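PDB 3VTX: MamA from Candidatus Magnetobacterium bavaricum, which is a tetratricopeptide-repeat protein, an all-helical solenoid of the kind that generally serves as a scaffold for protein-protein interactions. Local coordinates for residues A24-K29 with K44-Y49; N37-L43 with K64-D69; P55-I59 with A82-I86; K89-I93 with V116-M120; I127-E131 with Q145-L149. Residues are numbered along the deposited sequence.

How the contacts relate
A repeat solenoid is built by closing one short loop after another along the chain. Contact 1 brings helix 39-51 back onto helix 21-34, joining the first two helical hairpins. Contact 2 crosses it, since residues 37-43, which lead into and begin helix 39-51, precede 44-49; it pairs helices 39-51 and 55-68 within one hairpin. Contact 3 in turn crosses contact 2 through helix 55-68 and reaches helix 73-85 of the next repeat. Contact 4 (helices 89-102 and 107-119) and contact 5 (helices 123-136 and 141-153) then follow in series, neither nested nor crossing. Some neighbours touch directly: Phe84 of contact 3 packs on Val116 of contact 4, and Asp118 of contact 4 meets Tyr130 of contact 5.

Contact 1 of 5, residues A24-K29 with K44-Y49; sequences AIRAYK and KLGKTY
At the apolar centre of this contact, Ile25 CG1 lies 3.8 Å from Leu45 CD1 and equally 3.8 Å from Thr48 CG2, between two helical segments that run nearly antiparallel (158°, signed crossing -158°, axes 9.9 Å apart). The register places Tyr28 opposite Leu45, CA to CA 6.2 Å. Ile25 (m, t) extends its CD1 over the face of the Tyr49 ring, a CH-pi contact 4.0 Å from the centroid. Leu45 CA-to-CB runs sideways, but rotamer t, p brings its branches near helix 21-34, and Lys29 CG covers its CD2 at 4.2 Å. The second aromatic, Tyr28 (chi1 m), takes Lys44 CB over its own face, 4.1 Å from the centroid, while Tyr28 CE2 meets Thr48 OG1 at 3.5 Å near the ring plane. Thr48 OG1 donates to Lys44 O (2.8 Å) within its helix. Farther out, the Tyr28 hydroxyl hydrogen-bonds Asp13 of helix 5-18, which also forms a salt bridge with Lys44. On the exposed edge an extended Lys29 gives a weak hydrogen bond from NZ to Tyr49 OH (3.2 Å). The contact joins consecutive tetratricopeptide repeats, and its chemistry implies that apolar and CH-pi packing holds the two helices together, with polar groups finishing the borders.

Contact 2 of 5, residues N37-L43 with K64-D69; sequences NNVETLL and KFVVLD
Inside a tetratricopeptide hairpin the start of one helix meets the end of its partner, here helices 39-51 and 55-68, antiparallel at 147° (signed crossing -147°) with axes 9.4 Å apart. Val39 and Phe65 set the register, CA to CA 5.6 Å. Along the second segment, Lys64 comes first, its CB 4.0 Å from Leu42 CD1. Phe65 (chi1 t) inserts its ring: Phe65 CE2 lies 3.7 Å from Val39 CB and 3.8 Å from Leu43 CB, and Phe65 CD2 lies 3.3 Å from Val39 O, near the ring plane. Leu68 (m, t) meets Val39 CG1 through CB (3.7 Å) and Leu42 CD1 through CD1 (3.8 Å), and that same CD1 touches Asn37 ND2 (3.6 Å). Asp69 leaves helical geometry, with its CB 4.3 Å from Val39 CG1 and its carboxylate hydrogen-bonded to Thr71. Asn38, pointing away, is the N-cap, OD1 accepting from Thr41 N (2.8 Å) and Thr41 OG1 (2.7 Å). The chemistry implies mainly apolar cohesion between the segments, with polar bonds spent on shaping helix ends.

Contact 3 of 5, residues P55-I59 with A82-I86; sequences PNDAI and ANFMI
Short side chains let helices approach closely, and Ala82 illustrates the principle. Its CA lies 5.0 Å from that of Pro55, the first residue of helix 55-68, and its methyl fits between two residues of that helix: Ala82 CB is 3.9 Å from Pro55 CB and 3.4 Å from Ile59 CG1. Pro55 and Ile59 stand one helical turn apart, linked by the bond from Ile59 N to Pro55 O (2.9 Å), so they present a common face. Ile59 adopts m, t, which carries CD1 forward to Ile86 CD1 (3.5 Å) and to Asn83 OD1 (3.6 Å); the CA-to-CB bond of Asn83 points away, yet chi1 m bends its amide back to this point. Ile86 has just left helical geometry (phi/psi -101/13) and takes chi1 p with chi2 t. In this conformation its CD1 reaches Ile59, while CG2 covers Pro55 CG and Asn56 N, both at 3.9 Å. The proline ring, C-gamma endo, also sets CG against Met85 CB (3.8 Å), Met85 itself lying along the exposed border with chi1 m and chi2 t. Asn56, CA-to-CB sideways, has chi1 at 91°, its amide leaving the interface. The arrangement, in which the second helix of one hairpin begins against the end of the first helix of the next, is that of adjoining repeats in a tetratricopeptide solenoid.

Contact 4 of 5, residues K89-I93 with V116-M120; sequences KQAAI and VYDSM
This is an inter-repeat packing contact near the middle of the solenoid, where the first turn of helix 89-102 meets the last turn of helix 107-119, Lys89 and Val116 being nearest at 6.6 Å between CA atoms. Ile93 (m, t) supplies the apolar centre: its CG1 rests 3.9 Å from Val116 CG1, and its CD1 reaches Tyr117 CE1 (3.7 Å) and Met120 SD (3.6 Å). Val116 (chi1 t) also packs on Ala92, Val116 CG2 to Ala92 CB 4.2 Å. Lys89 is fully extended after chi1 m, so Lys89 CD lies 3.5 Å from Met120 CG before NZ donates a hydrogen bond to Ser119 OG (2.9 Å). Ser119 OG (chi1 p) in turn donates a hydrogen bond to Val116 O (2.6 Å), so the hydroxyl links the lysine to the helix backbone. Phe84 of helix 73-85, first helix of the repeat that includes 89-102, packs against both Val116 and Ser119. Such largely apolar packing between the second helix of one repeat and the first of the next is characteristic of the tetratricopeptide-repeat superhelix.

Contact 5 of 5, residues I127-E131 with Q145-L149; sequences IEAYE and QSIGL
Tetratricopeptide repeats stack by laying the second helix of one hairpin against the first helix of the next, and helices 123-136 and 141-153 do so here almost antiparallel (165°, signed crossing -165°, axes 9.5 Å apart). The backbones come nearest at Ile127 and Ile147, CA to CA 5.7 Å. Ile147 is the principal residue of the contact. Its CA-to-CB bond runs sideways relative to the partner segment, but the m, t rotamer swings the chain across, so that CG1 comes to 3.3 Å from Tyr130 CB and CD1 to 4.2 Å from both the backbone N and CG of Glu131. Its other branch, CG2, meets Ile127 CG1 at 4.4 Å. Tyr130, with chi1 m, points toward the partner helix and spreads its ring over Ser146: Ser146 CB stands 3.7 Å from the ring centroid, 17° off the normal, a CH-pi contact on one face. The ring also meets that of Tyr111 in helix 107-119, the planes inclined at about 45°. Ser146, likewise chi1 m, thus gives its methylene to the aromatic surface, while its hydroxyl is engaged with Tyr111 and with the Arg142 carbonyl. The tyrosine's polar end is tied to the neighbouring helix by solvent: one water molecule lies 2.8 Å from Tyr130 OH and donates a hydrogen bond of 2.8 Å to Ser146 O.

Contact 1 of 5, residues A24-K29 with K44-Y49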
# COMPACT_ATOMS: atom_id res chain seq x y z
N ALA A 24 1.32 -22.13 5.76
CA ALA A 24 2.33 -21.32 5.09
C ALA A 24 3.13 -20.66 6.19
O ALA A 24 4.34 -20.66 6.16
CB ALA A 24 1.70 -20.29 4.17
N ILE A 25 2.48 -20.02 7.19
CA ILE A 25 3.17 -19.38 8.29
C ILE A 25 4.06 -20.35 9.10
O ILE A 25 5.18 -20.02 9.46
CB ILE A 25 2.13 -18.75 9.23
CG1 ILE A 25 1.55 -17.46 8.54
CG2 ILE A 25 2.77 -18.32 10.55
CD1 ILE A 25 0.23 -16.94 9.11
N ARG A 26 3.54 -21.53 9.37
CA ARG A 26 4.33 -22.57 10.03
C ARG A 26 5.61 -22.89 9.29
O ARG A 26 6.68 -22.97 9.91
CB ARG A 26 3.51 -23.83 10.32
CG ARG A 26 2.59 -23.59 11.44
CD ARG A 26 1.81 -24.86 11.89
NE ARG A 26 0.65 -25.07 11.07
CZ ARG A 26 0.50 -26.01 10.15
NH1 ARG A 26 -0.65 -26.08 9.51
NH2 ARG A 26 1.45 -26.88 9.97
N ALA A 27 5.51 -23.08 7.99
CA ALA A 27 6.67 -23.39 7.20
C ALA A 27 7.72 -22.24 7.17
O ALA A 27 8.91 -22.46 7.38
CB ALA A 27 6.24 -23.78 5.78
N TYR A 28 7.26 -20.98 7.09
CA TYR A 28 8.15 -19.86 7.04
C TYR A 28 8.80 -19.61 8.37
O TYR A 28 10.04 -19.32 8.45
CB TYR A 28 7.37 -18.64 6.55
CG TYR A 28 6.83 -18.64 5.11
CD1 TYR A 28 7.56 -19.16 4.04
CD2 TYR A 28 5.63 -18.03 4.80
CE1 TYR A 28 7.05 -19.17 2.78
CE2 TYR A 28 5.17 -17.96 3.50
CZ TYR A 28 5.89 -18.51 2.50
OH TYR A 28 5.41 -18.42 1.24
N LYS A 29 8.05 -19.86 9.45
CA LYS A 29 8.58 -19.76 10.77
C LYS A 29 9.70 -20.81 11.00
O LYS A 29 10.67 -20.52 11.74
CB LYS A 29 7.54 -19.82 11.84
CG LYS A 29 6.66 -18.54 12.00
CD LYS A 29 5.63 -18.66 13.06
CE LYS A 29 4.84 -17.41 13.28
NZ LYS A 29 3.80 -17.66 14.32
N LYS A 44 8.09 -12.81 2.69
CA LYS A 44 6.98 -13.69 2.43
C LYS A 44 6.10 -13.89 3.66
O LYS A 44 4.84 -13.89 3.48
CB LYS A 44 7.44 -15.08 1.92
CG LYS A 44 7.83 -15.06 0.44
CD LYS A 44 8.63 -16.33 0.10
CE LYS A 44 8.84 -16.42 -1.46
NZ LYS A 44 9.45 -17.71 -1.78
N LEU A 45 6.71 -14.02 4.85
CA LEU A 45 5.89 -14.17 6.10
C LEU A 45 5.09 -12.89 6.33
O LEU A 45 3.91 -12.91 6.66
CB LEU A 45 6.74 -14.56 7.28
CG LEU A 45 6.09 -14.74 8.63
CD1 LEU A 45 4.97 -15.79 8.47
CD2 LEU A 45 7.09 -15.06 9.68
N GLY A 46 5.74 -11.75 6.15
CA GLY A 46 5.03 -10.46 6.25
C GLY A 46 3.85 -10.41 5.30
O GLY A 46 2.75 -10.02 5.67
N LYS A 47 4.07 -10.77 4.03
CA LYS A 47 2.99 -10.72 3.05
C LYS A 47 1.82 -11.67 3.38
O LYS A 47 0.66 -11.34 3.08
CB LYS A 47 3.52 -11.04 1.68
CG LYS A 47 4.37 -10.01 1.04
CD LYS A 47 4.89 -10.49 -0.29
CE LYS A 47 5.62 -9.35 -1.00
NZ LYS A 47 6.26 -9.81 -2.32
N THR A 48 2.15 -12.83 3.95
CA THR A 48 1.16 -13.82 4.35
C THR A 48 0.27 -13.24 5.45
O THR A 48 -0.94 -13.38 5.38
CB THR A 48 1.74 -15.12 4.74
OG1 THR A 48 2.60 -15.61 3.69
CG2 THR A 48 0.66 -16.16 5.08
N TYR A 49 0.87 -12.59 6.45
CA TYR A 49 0.09 -11.98 7.47
C TYR A 49 -0.76 -10.85 6.89
O TYR A 49 -1.86 -10.61 7.33
CB TYR A 49 0.98 -11.53 8.65
CG TYR A 49 1.31 -12.61 9.66
CD1 TYR A 49 0.29 -13.26 10.38
CD2 TYR A 49 2.64 -12.95 9.94
CE1 TYR A 49 0.56 -14.15 11.38
CE2 TYR A 49 2.93 -13.92 10.91
CZ TYR A 49 1.88 -14.52 11.61
OH TYR A 49 2.20 -15.43 12.58

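Contact 2 of 5, residues N37-L43 with K64-D69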
# COMPACT_ATOMS: atom_id res chain seq x y z
N ASN A 37 17.91 -14.63 9.46
CA ASN A 37 18.18 -13.48 8.64
C ASN A 37 17.83 -13.67 7.16
O ASN A 37 18.27 -12.91 6.32
CB ASN A 37 19.62 -13.01 8.84
CG ASN A 37 19.90 -12.65 10.30
OD1 ASN A 37 20.93 -13.06 10.85
ND2 ASN A 37 18.97 -11.93 10.94
N ASN A 38 16.99 -14.68 6.87
CA ASN A 38 16.56 -14.96 5.51
C ASN A 38 15.56 -13.87 5.12
O ASN A 38 14.37 -13.96 5.48
CB ASN A 38 15.89 -16.33 5.49
CG ASN A 38 15.66 -16.83 4.08
OD1 ASN A 38 14.77 -16.37 3.33
ND2 ASN A 38 16.50 -17.78 3.70
N VAL A 39 16.02 -12.87 4.39
CA VAL A 39 15.16 -11.75 4.01
C VAL A 39 14.04 -12.18 3.10
O VAL A 39 12.92 -11.66 3.22
CB VAL A 39 15.96 -10.54 3.43
CG1 VAL A 39 16.84 -9.91 4.54
CG2 VAL A 39 16.76 -10.95 2.23
N GLU A 40 14.27 -13.16 2.22
CA GLU A 40 13.22 -13.57 1.27
C GLU A 40 12.00 -14.13 2.06
O GLU A 40 10.81 -13.82 1.74
CB GLU A 40 13.72 -14.67 0.36
CG GLU A 40 12.72 -15.16 -0.59
CD GLU A 40 13.27 -16.01 -1.73
OE1 GLU A 40 14.42 -16.47 -1.61
OE2 GLU A 40 12.51 -16.20 -2.71
N THR A 41 12.33 -14.92 3.08
CA THR A 41 11.33 -15.50 4.02
C THR A 41 10.65 -14.47 4.89
O THR A 41 9.43 -14.54 5.08
CB THR A 41 11.90 -16.66 4.81
OG1 THR A 41 12.37 -17.60 3.83
CG2 THR A 41 10.77 -17.45 5.70
N LEU A 42 11.40 -13.51 5.39
CA LEU A 42 10.82 -12.43 6.18
C LEU A 42 9.77 -11.67 5.38
O LEU A 42 8.66 -11.42 5.89
CB LEU A 42 11.88 -11.49 6.74
CG LEU A 42 12.66 -12.00 7.91
CD1 LEU A 42 13.96 -11.15 8.16
CD2 LEU A 42 11.85 -12.14 9.23
N LEU A 43 10.04 -11.40 4.11
CA LEU A 43 9.09 -10.66 3.28
C LEU A 43 7.88 -11.53 2.99
O LEU A 43 6.77 -11.08 3.01
CB LEU A 43 9.77 -10.22 1.98
CG LEU A 43 8.87 -9.40 1.09
CD1 LEU A 43 8.27 -8.15 1.79
CD2 LEU A 43 9.71 -8.98 -0.18
N LYS A 64 12.12 -6.52 10.91
CA LYS A 64 13.36 -7.33 10.86
C LYS A 64 13.96 -7.30 9.45
O LYS A 64 15.17 -7.11 9.30
CB LYS A 64 13.13 -8.76 11.28
CG LYS A 64 12.76 -8.91 12.71
CD LYS A 64 12.41 -10.39 12.94
CE LYS A 64 11.80 -10.72 14.32
NZ LYS A 64 12.50 -9.92 15.34
N PHE A 65 13.11 -7.39 8.41
CA PHE A 65 13.56 -7.30 7.05
C PHE A 65 14.35 -5.98 6.83
O PHE A 65 15.42 -6.00 6.20
CB PHE A 65 12.39 -7.38 6.08
CG PHE A 65 12.74 -7.28 4.64
CD1 PHE A 65 13.05 -6.04 4.05
CD2 PHE A 65 12.73 -8.38 3.85
CE1 PHE A 65 13.36 -6.01 2.67
CE2 PHE A 65 13.09 -8.36 2.49
CZ PHE A 65 13.38 -7.13 1.92
N VAL A 66 13.78 -4.85 7.22
CA VAL A 66 14.38 -3.57 6.83
C VAL A 66 15.65 -3.30 7.63
O VAL A 66 16.48 -2.47 7.20
CB VAL A 66 13.37 -2.37 6.82
CG1 VAL A 66 12.32 -2.60 5.74
CG2 VAL A 66 12.74 -2.03 8.18
N VAL A 67 15.80 -3.92 8.79
CA VAL A 67 17.09 -3.90 9.51
C VAL A 67 18.19 -4.52 8.66
O VAL A 67 19.38 -4.05 8.69
CB VAL A 67 17.02 -4.62 10.88
CG1 VAL A 67 18.46 -5.01 11.42
CG2 VAL A 67 16.29 -3.73 11.85
N LEU A 68 17.83 -5.53 7.92
CA LEU A 68 18.78 -6.31 7.17
C LEU A 68 18.87 -5.85 5.74
O LEU A 68 19.92 -6.03 5.15
CB LEU A 68 18.41 -7.81 7.16
CG LEU A 68 18.47 -8.54 8.45
CD1 LEU A 68 17.51 -9.79 8.46
CD2 LEU A 68 19.93 -8.89 8.67
N ASP A 69 17.82 -5.20 5.20
CA ASP A 69 17.75 -4.83 3.79
C ASP A 69 16.98 -3.53 3.62
O ASP A 69 15.78 -3.50 3.79
CB ASP A 69 17.12 -5.95 3.01
CG ASP A 69 17.19 -5.75 1.47
OD1 ASP A 69 17.25 -4.57 1.00
OD2 ASP A 69 17.08 -6.76 0.73

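Contact 3 of 5, residues P55-I59 with A82-I86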
# COMPACT_ATOMS: atom_id res chain seq x y z
N PRO A 55 -1.83 -6.92 9.89
CA PRO A 55 -0.71 -6.07 9.81
C PRO A 55 0.14 -6.02 11.07
O PRO A 55 1.38 -5.83 10.96
CB PRO A 55 -1.35 -4.71 9.50
CG PRO A 55 -2.71 -4.80 10.01
CD PRO A 55 -3.10 -6.20 9.73
N ASN A 56 -0.45 -6.17 12.26
CA ASN A 56 0.44 -6.12 13.44
C ASN A 56 1.52 -7.22 13.45
O ASN A 56 2.69 -6.96 13.75
CB ASN A 56 -0.35 -6.15 14.70
CG ASN A 56 -0.58 -7.55 15.24
OD1 ASN A 56 0.19 -8.03 16.11
ND2 ASN A 56 -1.60 -8.29 14.67
N ASP A 57 1.15 -8.41 13.03
CA ASP A 57 2.08 -9.55 12.87
C ASP A 57 3.00 -9.36 11.68
O ASP A 57 4.17 -9.69 11.72
CB ASP A 57 1.26 -10.85 12.81
CG ASP A 57 0.79 -11.31 14.18
OD1 ASP A 57 1.65 -11.61 15.02
OD2 ASP A 57 -0.42 -11.34 14.40
N ALA A 58 2.46 -8.83 10.57
CA ALA A 58 3.28 -8.57 9.44
C ALA A 58 4.44 -7.65 9.78
O ALA A 58 5.58 -7.90 9.36
CB ALA A 58 2.42 -8.02 8.25
N ILE A 59 4.14 -6.59 10.49
CA ILE A 59 5.14 -5.56 10.85
C ILE A 59 6.31 -6.19 11.65
O ILE A 59 7.48 -5.81 11.47
CB ILE A 59 4.44 -4.40 11.63
CG1 ILE A 59 3.57 -3.57 10.67
CG2 ILE A 59 5.52 -3.47 12.37
CD1 ILE A 59 2.62 -2.64 11.47
N ALA A 82 1.00 -1.07 6.37
CA ALA A 82 0.64 -1.76 7.60
C ALA A 82 0.60 -0.84 8.81
O ALA A 82 -0.27 -0.94 9.70
CB ALA A 82 1.68 -2.92 7.86
N ASN A 83 1.59 0.05 8.87
CA ASN A 83 1.67 1.02 9.95
C ASN A 83 0.45 1.92 9.93
O ASN A 83 -0.10 2.25 10.99
CB ASN A 83 3.01 1.77 9.83
CG ASN A 83 4.14 1.04 10.52
OD1 ASN A 83 4.00 0.67 11.70
ND2 ASN A 83 5.31 1.16 9.93
N PHE A 84 -0.02 2.30 8.74
CA PHE A 84 -1.26 3.11 8.67
C PHE A 84 -2.43 2.27 9.20
O PHE A 84 -3.27 2.78 9.94
CB PHE A 84 -1.50 3.53 7.26
CG PHE A 84 -2.69 4.43 7.01
CD1 PHE A 84 -3.02 5.48 7.86
CD2 PHE A 84 -3.39 4.31 5.79
CE1 PHE A 84 -4.04 6.31 7.54
CE2 PHE A 84 -4.44 5.17 5.52
CZ PHE A 84 -4.73 6.15 6.38
N MET A 85 -2.47 0.98 8.88
CA MET A 85 -3.56 0.11 9.37
C MET A 85 -3.60 0.01 10.88
O MET A 85 -4.68 -0.20 11.45
CB MET A 85 -3.48 -1.30 8.75
CG MET A 85 -3.72 -1.31 7.26
SD MET A 85 -3.48 -2.94 6.62
CE MET A 85 -2.97 -2.62 4.92
N ILE A 86 -2.48 0.10 11.54
CA ILE A 86 -2.40 -0.06 12.98
C ILE A 86 -2.30 1.30 13.71
O ILE A 86 -2.00 1.34 14.91
CB ILE A 86 -1.28 -0.99 13.41
CG1 ILE A 86 0.10 -0.40 13.19
CG2 ILE A 86 -1.48 -2.43 12.81
CD1 ILE A 86 1.17 -0.98 14.19

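Contact 4 of 5, residues K89-I93 with V116-M120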
# COMPACT_ATOMS: atom_id res chain seq x y z
N LYS A 89 0.95 6.55 12.36
CA LYS A 89 0.93 7.36 11.11
C LYS A 89 2.27 7.92 10.79
O LYS A 89 2.65 7.93 9.64
CB LYS A 89 -0.11 8.46 11.24
CG LYS A 89 -1.50 7.96 11.14
CD LYS A 89 -2.48 9.04 11.27
CE LYS A 89 -3.88 8.52 11.29
NZ LYS A 89 -4.84 9.68 11.26
N GLN A 90 3.06 8.32 11.80
CA GLN A 90 4.40 8.76 11.48
C GLN A 90 5.30 7.64 11.01
O GLN A 90 6.14 7.85 10.15
CB GLN A 90 5.05 9.50 12.65
CG GLN A 90 6.40 10.16 12.29
CD GLN A 90 6.27 11.15 11.16
OE1 GLN A 90 5.44 12.04 11.22
NE2 GLN A 90 7.04 10.95 10.11
N ALA A 91 5.12 6.43 11.55
CA ALA A 91 5.92 5.35 11.05
C ALA A 91 5.49 5.04 9.60
O ALA A 91 6.26 4.50 8.84
CB ALA A 91 5.74 4.06 11.97
N ALA A 92 4.22 5.25 9.31
CA ALA A 92 3.68 4.99 7.98
C ALA A 92 4.34 5.96 6.99
O ALA A 92 4.77 5.56 5.94
CB ALA A 92 2.16 5.12 7.93
N ILE A 93 4.30 7.24 7.33
CA ILE A 93 4.96 8.28 6.51
C ILE A 93 6.41 7.91 6.29
O ILE A 93 6.91 7.94 5.17
CB ILE A 93 4.84 9.67 7.17
CG1 ILE A 93 3.39 10.18 7.14
CG2 ILE A 93 5.71 10.71 6.46
CD1 ILE A 93 3.15 11.31 8.13
N VAL A 116 -2.58 8.90 4.12
CA VAL A 116 -2.08 9.07 5.48
C VAL A 116 -2.08 10.60 5.85
O VAL A 116 -2.66 10.98 6.91
CB VAL A 116 -0.72 8.46 5.69
CG1 VAL A 116 -0.23 8.69 7.17
CG2 VAL A 116 -0.72 6.99 5.44
N TYR A 117 -1.51 11.44 5.01
CA TYR A 117 -1.47 12.89 5.26
C TYR A 117 -2.85 13.48 5.40
O TYR A 117 -3.14 14.19 6.35
CB TYR A 117 -0.77 13.59 4.17
CG TYR A 117 0.76 13.57 4.26
CD1 TYR A 117 1.46 13.84 5.46
CD2 TYR A 117 1.49 13.40 3.09
CE1 TYR A 117 2.86 13.85 5.46
CE2 TYR A 117 2.89 13.41 3.12
CZ TYR A 117 3.53 13.65 4.29
OH TYR A 117 4.91 13.67 4.24
N ASP A 118 -3.77 13.04 4.56
CA ASP A 118 -5.09 13.65 4.65
C ASP A 118 -5.77 13.25 5.97
O ASP A 118 -6.51 14.07 6.55
CB ASP A 118 -5.99 13.28 3.49
CG ASP A 118 -7.14 14.32 3.26
OD1 ASP A 118 -6.84 15.52 3.22
OD2 ASP A 118 -8.33 13.85 3.21
N SER A 119 -5.50 12.03 6.41
CA SER A 119 -6.07 11.54 7.66
C SER A 119 -5.60 12.31 8.84
O SER A 119 -6.27 12.25 9.89
CB SER A 119 -5.86 10.06 7.92
OG SER A 119 -4.52 9.81 8.34
N MET A 120 -4.47 12.93 8.71
CA MET A 120 -3.84 13.76 9.75
C MET A 120 -4.21 15.22 9.65
O MET A 120 -3.79 16.02 10.51
CB MET A 120 -2.33 13.62 9.64
CG MET A 120 -1.88 12.24 9.98
SD MET A 120 -0.12 12.05 9.42
CE MET A 120 0.74 13.26 10.45

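Contact 5 of 5, residues I127-E131 with Q145-L149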
# COMPACT_ATOMS: atom_id res chain seq x y z
N ILE A 127 -2.46 16.64 -1.09
CA ILE A 127 -2.70 17.03 -2.47
C ILE A 127 -1.40 16.81 -3.28
O ILE A 127 -1.49 16.35 -4.43
CB ILE A 127 -3.25 18.43 -2.55
CG1 ILE A 127 -4.65 18.47 -1.95
CG2 ILE A 127 -3.21 18.93 -4.06
CD1 ILE A 127 -5.15 19.90 -1.50
N GLU A 128 -0.25 17.18 -2.74
CA GLU A 128 1.03 17.00 -3.48
C GLU A 128 1.20 15.51 -3.87
O GLU A 128 1.48 15.18 -5.03
CB GLU A 128 2.18 17.51 -2.60
CG GLU A 128 3.62 17.34 -3.17
CD GLU A 128 4.69 17.97 -2.26
OE1 GLU A 128 4.56 18.00 -0.99
OE2 GLU A 128 5.66 18.44 -2.84
N ALA A 129 0.94 14.61 -2.92
CA ALA A 129 1.13 13.16 -3.15
C ALA A 129 0.08 12.66 -4.14
O ALA A 129 0.33 11.84 -5.04
CB ALA A 129 0.95 12.37 -1.79
N TYR A 130 -1.17 13.12 -4.01
CA TYR A 130 -2.17 12.71 -4.99
C TYR A 130 -1.89 13.20 -6.44
O TYR A 130 -2.24 12.49 -7.41
CB TYR A 130 -3.58 13.18 -4.61
CG TYR A 130 -4.10 12.73 -3.26
CD1 TYR A 130 -3.93 11.43 -2.83
CD2 TYR A 130 -4.86 13.61 -2.44
CE1 TYR A 130 -4.51 11.00 -1.61
CE2 TYR A 130 -5.42 13.19 -1.19
CZ TYR A 130 -5.17 11.89 -0.79
OH TYR A 130 -5.82 11.42 0.34
N GLU A 131 -1.39 14.43 -6.55
CA GLU A 131 -1.02 15.03 -7.82
C GLU A 131 0.06 14.15 -8.46
O GLU A 131 -0.02 13.84 -9.67
CB GLU A 131 -0.54 16.46 -7.61
CG GLU A 131 -1.71 17.40 -7.41
CD GLU A 131 -1.34 18.82 -7.16
OE1 GLU A 131 -0.18 19.07 -6.73
OE2 GLU A 131 -2.20 19.70 -7.41
N GLN A 145 -10.94 12.13 -6.74
CA GLN A 145 -11.89 12.26 -5.65
C GLN A 145 -11.16 12.67 -4.36
O GLN A 145 -11.62 13.53 -3.63
CB GLN A 145 -12.67 10.95 -5.46
CG GLN A 145 -13.51 10.52 -6.60
CD GLN A 145 -14.06 9.11 -6.35
OE1 GLN A 145 -14.84 8.93 -5.38
NE2 GLN A 145 -13.55 8.08 -7.05
N SER A 146 -10.07 12.00 -4.09
CA SER A 146 -9.25 12.23 -2.86
C SER A 146 -8.72 13.66 -2.83
O SER A 146 -8.73 14.32 -1.74
CB SER A 146 -8.13 11.21 -2.72
OG SER A 146 -8.66 9.93 -2.51
N ILE A 147 -8.29 14.19 -3.99
CA ILE A 147 -7.93 15.61 -4.09
C ILE A 147 -9.10 16.50 -3.70
O ILE A 147 -8.95 17.42 -2.90
CB ILE A 147 -7.30 16.03 -5.42
CG1 ILE A 147 -5.97 15.29 -5.59
CG2 ILE A 147 -7.20 17.59 -5.46
CD1 ILE A 147 -5.42 15.45 -7.04
N GLY A 148 -10.24 16.19 -4.22
CA GLY A 148 -11.48 16.93 -3.89
C GLY A 148 -11.71 16.96 -2.39
O GLY A 148 -12.03 18.02 -1.80
N LEU A 149 -11.52 15.79 -1.74
CA LEU A 149 -11.81 15.71 -0.30
C LEU A 149 -10.79 16.59 0.47
O LEU A 149 -11.13 17.26 1.46
CB LEU A 149 -11.76 14.31 0.18
CG LEU A 149 -11.98 14.07 1.71
CD1 LEU A 149 -13.45 14.43 2.01
CD2 LEU A 149 -11.72 12.63 2.10
O HOH W 1 -8.20 12.90 0.63